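Local structure of tail fiber protein (Pseudomonas aeruginosa, 6CL6) at the interface of chains A and B. The protein forms the receptor-binding fiber of the R2 pyocin, a contractile injection system of Pseudomonas aeruginosa, and binds the target-cell receptor. Residues are numbered along the deposited sequence; one frame, centred on the assembly and turned at random. Chains: chain A/B, Tail fiber protein.

Contact 1 and contact 2 lie about 137 Å apart, measured between the centres of their C-alpha atoms, along an elongated fiber built from three copies of one chain. They share no residue and no strand. Contact 1 draws on strands 180-187 and 193-199 and on loop residues, among them 209 and 211. Contact 2 joins the loop after strand 324-331 of chain A to strand 352-357 and the loop residue B:Gly358. Contact 1 is mainly apolar, whereas contact 2 combines a two-nitrogen arginine grip with packing on a ring. The same subunits are thus held together at widely separated levels of the fiber.

Contact 1: the interface of chains A and B. Residues chain A 186, 190, 192-193, 209, 211; chain B 193, 195, 209.
A:His211 pairs with B:Met209 in an antiparallel beta bridge, which draws the backbones of the two chains together beside strands 193-199. B:Phe195 is the main side chain reaching across. The placing of its CG between the backbone N and the carbonyl carbon (chi1 61°) directs the ring into a pocket of chain A. A:Gly190 and A:Ser192 line the pocket near the far end of the ring with mostly backbone atoms. A:Phe193 CB lies over one face of that ring toward the rim, 3.8 Å from B:Phe195 CZ. The two phenylalanine rings meet edge-to-face, with their planes 60° apart. A:Gln186 runs past the ring in the opposite direction with an extended chain. Its amide nitrogen NE2 comes 3.5 Å from B:Phe195 CB, and the amide plane stands nearly upright to the ring, 81° away. Beyond the CE1 corner of the ring lies the sulfur of A:Met209, with SD 3.5 Å from B:Phe195 CE1. The side chains of A:Met209 and B:Met209 cross at about a right angle. Each bends at chi3, and the terminal methyls meet closely, A:Met209 CE to B:Met209 CE at 3.5 Å. B:Phe193 adds a looser contact, its CD1 4.1 Å from A:Met209 CE. Behind this surface, the hydroxyl of A:Ser192 donates from OG to the carbonyl oxygen O of A:Met209 at 2.7 Å. That bond ties the wall of the pocket to the segment carrying the methionine. The patch gives neighbouring subunits an apolar joint and likely helps keep the trimeric fiber in register.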
# COMPACT_ATOMS: atom_id res chain seq x y z
N GLN A 186 1.36 20.01 22.77
CA GLN A 186 0.70 18.70 22.87
C GLN A 186 -0.81 18.94 22.85
O GLN A 186 -1.38 19.52 23.78
CB GLN A 186 1.16 17.98 24.13
CG GLN A 186 0.47 16.63 24.36
CD GLN A 186 0.92 15.95 25.64
OE1 GLN A 186 1.89 16.36 26.30
NE2 GLN A 186 0.21 14.91 26.01
N GLY A 190 -4.84 14.49 21.52
CA GLY A 190 -3.83 13.68 20.86
C GLY A 190 -3.77 13.85 19.36
O GLY A 190 -3.24 12.98 18.67
N SER A 192 -1.93 15.60 17.59
CA SER A 192 -0.52 15.24 17.51
C SER A 192 0.27 16.05 18.54
O SER A 192 -0.32 16.65 19.44
CB SER A 192 0.06 15.45 16.11
OG SER A 192 1.29 14.74 16.03
N PHE A 193 1.59 15.99 18.41
CA PHE A 193 2.59 16.63 19.26
C PHE A 193 3.48 17.38 18.29
O PHE A 193 3.87 16.82 17.25
CB PHE A 193 3.36 15.58 20.06
CG PHE A 193 4.25 16.13 21.16
CD1 PHE A 193 5.44 16.74 20.88
CD2 PHE A 193 3.86 15.97 22.49
CE1 PHE A 193 6.24 17.25 21.93
CE2 PHE A 193 4.66 16.45 23.51
CZ PHE A 193 5.85 17.07 23.22
N MET A 209 4.52 15.53 14.62
CA MET A 209 4.82 14.11 14.79
C MET A 209 3.83 13.23 14.04
O MET A 209 2.63 13.49 14.04
CB MET A 209 4.80 13.76 16.28
CG MET A 209 5.13 12.32 16.61
SD MET A 209 4.71 11.87 18.32
CE MET A 209 5.72 12.91 19.31
N HIS A 211 2.07 9.68 14.23
CA HIS A 211 1.80 8.70 15.26
C HIS A 211 0.79 7.67 14.78
O HIS A 211 0.26 7.74 13.66
CB HIS A 211 1.36 9.41 16.57
CG HIS A 211 0.11 10.21 16.43
ND1 HIS A 211 -1.14 9.65 16.38
CD2 HIS A 211 -0.07 11.55 16.33
CE1 HIS A 211 -2.04 10.59 16.23
NE2 HIS A 211 -1.42 11.76 16.20
N PHE B 193 8.00 6.71 22.20
CA PHE B 193 7.61 7.85 23.04
C PHE B 193 6.09 7.99 22.92
O PHE B 193 5.54 7.90 21.81
CB PHE B 193 8.35 9.10 22.58
CG PHE B 193 7.94 10.38 23.31
CD1 PHE B 193 6.86 11.12 22.86
CD2 PHE B 193 8.65 10.81 24.40
CE1 PHE B 193 6.47 12.27 23.52
CE2 PHE B 193 8.26 11.97 25.08
CZ PHE B 193 7.17 12.69 24.64
N PHE B 195 2.25 9.88 24.43
CA PHE B 195 1.61 11.02 25.09
C PHE B 195 0.10 10.85 25.10
O PHE B 195 -0.46 10.15 24.25
CB PHE B 195 2.03 12.34 24.42
CG PHE B 195 1.65 12.44 23.00
CD1 PHE B 195 2.44 11.88 22.02
CD2 PHE B 195 0.51 13.11 22.63
CE1 PHE B 195 2.07 11.97 20.68
CE2 PHE B 195 0.14 13.22 21.28
CZ PHE B 195 0.93 12.64 20.32
N MET B 209 4.42 7.52 19.12
CA MET B 209 5.26 8.06 18.07
C MET B 209 5.73 6.96 17.11
O MET B 209 6.07 5.86 17.53
CB MET B 209 6.46 8.74 18.69
CG MET B 209 7.44 9.36 17.67
SD MET B 209 9.04 9.82 18.45
CE MET B 209 8.56 10.98 19.65

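Contact 2: the interface of chains A and B. Residues chain A 333-335, 337; chain B 356, 358.
B:Arg356 reaches across to A:Phe335 in the region of the gp53-like C-terminal tail fiber family. The grip links neighbouring subunits near the fiber's distal end. The arginine extends from the end of strand 352-357, and its partner lies in a loop of chain A. The tight part is centred on the carbonyl oxygen of A:Phe335. B:Arg356 grips it side-on with two nitrogens. NE donates to A:Phe335 O at 2.9 Å, tilted 15° from the carbonyl plane. NH2 donates to the same A:Phe335 O at 3.0 Å, but from well above that plane. The oxygen lies in the guanidinium plane, so the pair of bonds should limit rotation of the group. A:Ala334 CA sits over the centre of one guanidinium face, 3.7 Å from B:Arg356 CZ.

The aliphatic part of the arginine packs on the ring of the same phenylalanine. B:Arg356 CD stands over the ring centre, 3.8 Å from the centroid of A:Phe335. CG anti to the backbone N (chi1 -170°) and an extended chain to NE carry the arginine past the ring toward the carbonyl. Ring and guanidinium planes are 88° apart, so the guanidinium does not stack on the ring.

Toward B:Gly358, a calcium-site residue with Asp309, the contact is looser. B:Gly358 CA is 4.1 Å from A:Phe335 CE1. B:Gly358 O and A:Pro337 O are 3.6 Å apart, and A:Pro337 CD lies 3.9 Å from B:Arg356 NH2.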
# COMPACT_ATOMS: atom_id res chain seq x y z
N SER A 333 -14.31 -60.69 -89.29
CA SER A 333 -13.60 -61.21 -90.44
C SER A 333 -14.09 -60.58 -91.74
O SER A 333 -15.09 -59.87 -91.79
CB SER A 333 -13.74 -62.75 -90.54
OG SER A 333 -15.08 -63.12 -90.81
N ALA A 334 -13.33 -60.84 -92.80
CA ALA A 334 -13.67 -60.41 -94.15
C ALA A 334 -14.62 -61.45 -94.75
O ALA A 334 -14.29 -62.22 -95.64
CB ALA A 334 -12.41 -60.26 -94.99
N PHE A 335 -15.82 -61.46 -94.20
CA PHE A 335 -16.84 -62.43 -94.60
C PHE A 335 -17.24 -62.25 -96.07
O PHE A 335 -17.31 -61.13 -96.59
CB PHE A 335 -18.09 -62.28 -93.72
CG PHE A 335 -18.70 -60.90 -93.74
CD1 PHE A 335 -19.50 -60.47 -94.79
CD2 PHE A 335 -18.52 -60.04 -92.65
CE1 PHE A 335 -20.07 -59.23 -94.78
CE2 PHE A 335 -19.09 -58.79 -92.64
CZ PHE A 335 -19.86 -58.36 -93.69
N PRO A 337 -19.24 -61.41 -99.03
CA PRO A 337 -20.40 -60.51 -99.06
C PRO A 337 -21.54 -61.01 -99.92
O PRO A 337 -22.57 -60.32 -100.04
CB PRO A 337 -19.82 -59.21 -99.63
CG PRO A 337 -18.74 -59.68 -100.51
CD PRO A 337 -18.15 -60.94 -99.90
N ARG B 356 -16.79 -53.11 -93.15
CA ARG B 356 -17.23 -53.97 -94.23
C ARG B 356 -18.73 -53.84 -94.43
O ARG B 356 -19.49 -53.88 -93.46
CB ARG B 356 -16.87 -55.43 -93.95
CG ARG B 356 -17.08 -56.33 -95.17
CD ARG B 356 -16.27 -57.58 -94.93
NE ARG B 356 -16.17 -58.49 -96.05
CZ ARG B 356 -15.19 -58.48 -96.96
NH1 ARG B 356 -14.25 -57.56 -96.94
NH2 ARG B 356 -15.16 -59.41 -97.89
N GLY B 358 -21.87 -55.52 -96.33
CA GLY B 358 -22.38 -56.70 -97.02
C GLY B 358 -23.54 -56.41 -97.96
O GLY B 358 -23.94 -57.29 -98.70